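Local coordinates for protein putative pyruvate dehydrogenase (Rhodopseudomonas palustris, PDB 3IC3) that is of unknown function, belonging to the DUF5076 family, although it is named a putative pyruvate dehydrogenase, at residues A[23-28]-A[50-55]. Sequence-based numbering, arbitrary orientation. Where two conformers were deposited one is given.
Sequences IEVLRA and GLLLVD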
ATOM      1  N   ILE A  23      13.861  -5.070   2.002  1.00 11.28           N
ATOM      2  CA  ILE A  23      13.286  -5.111   0.667  1.00 10.79           C
ATOM      3  C   ILE A  23      12.047  -4.226   0.572  1.00 10.18           C
ATOM      4  O   ILE A  23      11.125  -4.347   1.360  1.00  9.25           O
ATOM      5  CB  ILE A  23      12.899  -6.544   0.271  1.00 11.08           C
ATOM      6  CG1 ILE A  23      14.091  -7.495   0.459  1.00 13.00           C
ATOM      7  CG2 ILE A  23      12.350  -6.558  -1.198  1.00 11.56           C
ATOM      8  CD1 ILE A  23      13.708  -8.988   0.437  1.00 17.53           C
ATOM      9  N   GLU A  24      12.028  -3.329  -0.396  1.00  9.86           N
ATOM     10  CA  GLU A  24      10.863  -2.481  -0.602  1.00  9.86           C
ATOM     11  C   GLU A  24       9.709  -3.262  -1.228  1.00 10.23           C
ATOM     12  O   GLU A  24       9.823  -3.710  -2.348  1.00 11.49           O
ATOM     13  CB  GLU A  24      11.226  -1.291  -1.471  1.00 10.11           C
ATOM     14  CG  GLU A  24      10.125  -0.235  -1.486  1.00 10.48           C
ATOM     15  CD  GLU A  24      10.657   1.185  -1.719  1.00 14.13           C
ATOM     16  OE1 GLU A  24      11.654   1.373  -2.457  1.00 13.94           O
ATOM     17  OE2 GLU A  24      10.034   2.110  -1.166  1.00 17.52           O
ATOM     18  N   VAL A  25       8.613  -3.372  -0.487  1.00 10.14           N
ATOM     19  CA  VAL A  25       7.409  -4.083  -0.888  1.00 11.17           C
ATOM     20  C   VAL A  25       6.609  -3.252  -1.871  1.00 10.30           C
ATOM     21  O   VAL A  25       6.112  -3.748  -2.869  1.00  9.96           O
ATOM     22  CB  VAL A  25       6.490  -4.318   0.371  1.00 11.17           C
ATOM     23  CG1 VAL A  25       5.140  -4.931  -0.045  1.00 14.75           C
ATOM     24  CG2 VAL A  25       7.202  -5.202   1.385  1.00 15.00           C
ATOM     25  N   LEU A  26       6.485  -1.970  -1.583  1.00  9.86           N
ATOM     26  CA  LEU A  26       5.673  -1.095  -2.400  1.00 10.66           C
ATOM     27  C   LEU A  26       5.977   0.359  -2.195  1.00 10.08           C
ATOM     28  O   LEU A  26       6.401   0.778  -1.092  1.00  9.63           O
ATOM     29  CB  LEU A  26       4.195  -1.348  -2.140  1.00 12.61           C
ATOM     30  CG  LEU A  26       3.455  -0.527  -1.112  1.00 15.38           C
ATOM     31  CD1 LEU A  26       1.955  -0.600  -1.147  1.00 18.77           C
ATOM     32  CD2 LEU A  26       3.961  -1.012   0.227  1.00 22.85           C
ATOM     33  N   ARG A  27       5.766   1.112  -3.270  1.00  9.76           N
ATOM     34  CA  ARG A  27       5.754   2.583  -3.267  1.00 10.14           C
ATOM     35  C   ARG A  27       4.458   3.014  -3.924  1.00  9.38           C
ATOM     36  O   ARG A  27       4.104   2.467  -4.953  1.00 10.94           O
ATOM     37  CB  ARG A  27       6.911   3.160  -4.096  1.00 11.38           C
ATOM     38  CG  ARG A  27       8.250   2.717  -3.681  1.00 14.71           C
ATOM     39  CD  ARG A  27       9.375   3.492  -4.401  1.00 14.76           C
ATOM     40  NE  ARG A  27       9.464   4.877  -4.013  1.00 13.95           N
ATOM     41  CZ  ARG A  27      10.463   5.686  -4.363  1.00 15.82           C
ATOM     42  NH1 ARG A  27      11.453   5.241  -5.140  1.00 15.22           N
ATOM     43  NH2 ARG A  27      10.464   6.947  -3.952  1.00 15.46           N
ATOM     44  N   ALA A  28       3.734   3.948  -3.330  1.00  9.45           N
ATOM     45  CA  ALA A  28       2.483   4.413  -3.895  1.00  9.54           C
ATOM     46  C   ALA A  28       2.485   5.922  -3.983  1.00  9.63           C
ATOM     47  O   ALA A  28       2.862   6.585  -3.021  1.00 10.03           O
ATOM     48  CB  ALA A  28       1.319   3.941  -3.006  1.00  9.24           C
ATOM     49  N   GLY A  50      -1.430  -8.989   5.112  1.00 13.27           N
ATOM     50  CA  GLY A  50      -2.428  -8.696   6.139  1.00 13.99           C
ATOM     51  C   GLY A  50      -1.959  -7.623   7.091  1.00 13.65           C
ATOM     52  O   GLY A  50      -2.707  -6.685   7.411  1.00 14.06           O
ATOM     53  N   LEU A  51      -0.704  -7.746   7.528  0.50 13.60           N
ATOM     54  CA  LEU A  51      -0.065  -6.734   8.377  0.50 12.79           C
ATOM     55  C   LEU A  51      -0.011  -5.376   7.689  0.50 12.24           C
ATOM     56  O   LEU A  51      -0.346  -4.361   8.292  0.50 12.84           O
ATOM     57  CB  LEU A  51       1.353  -7.166   8.753  0.50 12.89           C
ATOM     58  CG  LEU A  51       2.084  -6.093   9.567  0.50 11.90           C
ATOM     59  CD1 LEU A  51       1.299  -5.765  10.846  0.50 13.81           C
ATOM     60  CD2 LEU A  51       3.500  -6.532   9.870  0.50 12.57           C
ATOM     61  N   LEU A  52       0.397  -5.364   6.423  1.00 12.22           N
ATOM     62  CA  LEU A  52       0.493  -4.139   5.657  1.00 11.45           C
ATOM     63  C   LEU A  52      -0.865  -3.424   5.555  1.00 11.78           C
ATOM     64  O   LEU A  52      -0.952  -2.229   5.762  1.00 11.72           O
ATOM     65  CB  LEU A  52       1.024  -4.403   4.267  1.00 12.24           C
ATOM     66  CG  LEU A  52       1.182  -3.204   3.324  1.00 13.61           C
ATOM     67  CD1 LEU A  52       2.152  -2.162   3.935  1.00 12.35           C
ATOM     68  CD2 LEU A  52       1.667  -3.683   1.944  1.00 14.44           C
ATOM     69  N   LEU A  53      -1.902  -4.190   5.247  1.00 11.61           N
ATOM     70  CA  LEU A  53      -3.269  -3.630   5.147  1.00 11.65           C
ATOM     71  C   LEU A  53      -3.719  -3.028   6.483  1.00 11.75           C
ATOM     72  O   LEU A  53      -4.255  -1.918   6.528  1.00 11.45           O
ATOM     73  CB  LEU A  53      -4.221  -4.717   4.706  1.00 12.32           C
ATOM     74  CG  LEU A  53      -4.106  -5.152   3.235  1.00 12.14           C
ATOM     75  CD1 LEU A  53      -4.871  -6.449   2.974  1.00 13.86           C
ATOM     76  CD2 LEU A  53      -4.592  -4.040   2.297  1.00 12.60           C
ATOM     77  N   VAL A  54      -3.525  -3.781   7.556  1.00 12.16           N
ATOM     78  CA  VAL A  54      -3.915  -3.340   8.890  1.00 12.32           C
ATOM     79  C   VAL A  54      -3.169  -2.072   9.296  1.00 12.19           C
ATOM     80  O   VAL A  54      -3.773  -1.083   9.762  1.00 12.21           O
ATOM     81  CB  VAL A  54      -3.734  -4.470   9.915  1.00 12.36           C
ATOM     82  CG1 VAL A  54      -3.824  -3.923  11.334  1.00 15.63           C
ATOM     83  CG2 VAL A  54      -4.787  -5.566   9.676  1.00 13.85           C
ATOM     84  N   ASP A  55      -1.866  -2.056   9.040  1.00 12.63           N
ATOM     85  CA  ASP A  55      -1.045  -0.903   9.380  1.00 12.97           C
ATOM     86  C   ASP A  55      -1.477   0.339   8.651  1.00 12.14           C
ATOM     87  O   ASP A  55      -1.560   1.401   9.255  1.00 12.13           O
ATOM     88  CB  ASP A  55       0.424  -1.155   9.054  1.00 13.85           C
ATOM     89  CG  ASP A  55       1.080  -2.147   9.993  1.00 17.02           C
ATOM     90  OD1 ASP A  55       0.510  -2.520  11.052  1.00 18.99           O
ATOM     91  OD2 ASP A  55       2.180  -2.604   9.616  1.00 21.92           O
TER
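L52, on helix 46-66, projects from the helix toward strand 23-31 and meets V25 and L26 chiefly through one methyl, CD2. Apolar packing is the whole of this contact. L52 CD2 lies 3.9 Å from L26 CD2 and 4.2 Å from V25 CG1, each pair tip to tip. V25 CG1 and L26 CD2 are themselves 4.1 Å apart, so the three methyls form a nearly equilateral triangle. The second methyl of L52 adds a looser approach, CD1 to L26 CD2 at 4.3 Å. With CG of L52 anti to its N (chi1 180°), the leucine extends outward from the helix and spans much of the distance to the strand; the CA atoms of V25 and L52 remain 9.5 Å apart. Only 95 Å² is buried between the segments, yet all three residues are buried in the assembly. M48 and W49 of the same helix also pack on V25, and F39 of the neighbouring strand touches L26.

The backbone probably accounts for two consecutive strand residues facing the helix. V25 has a helix-like psi of -43° and L26 is extended again, angles that fit a classic beta bulge; the irregularity lies on the edge facing the second subunit, whose ladder includes I23, E24 and L26 but not V25. Regular alternation resumes with R27.

The charged side chains of the strand bond away from the helix. E24 and R27 form reciprocal salt bridges with R27 and E24 of the second subunit, beside that antiparallel ladder. On its other edge the strand pairs with 34-39, R27 bonding to A38. The arrangement is two-layer alpha/beta packing, helix 46-66 lying on one face of the hairpin 23-31/34-39, whose sheet the second subunit extends.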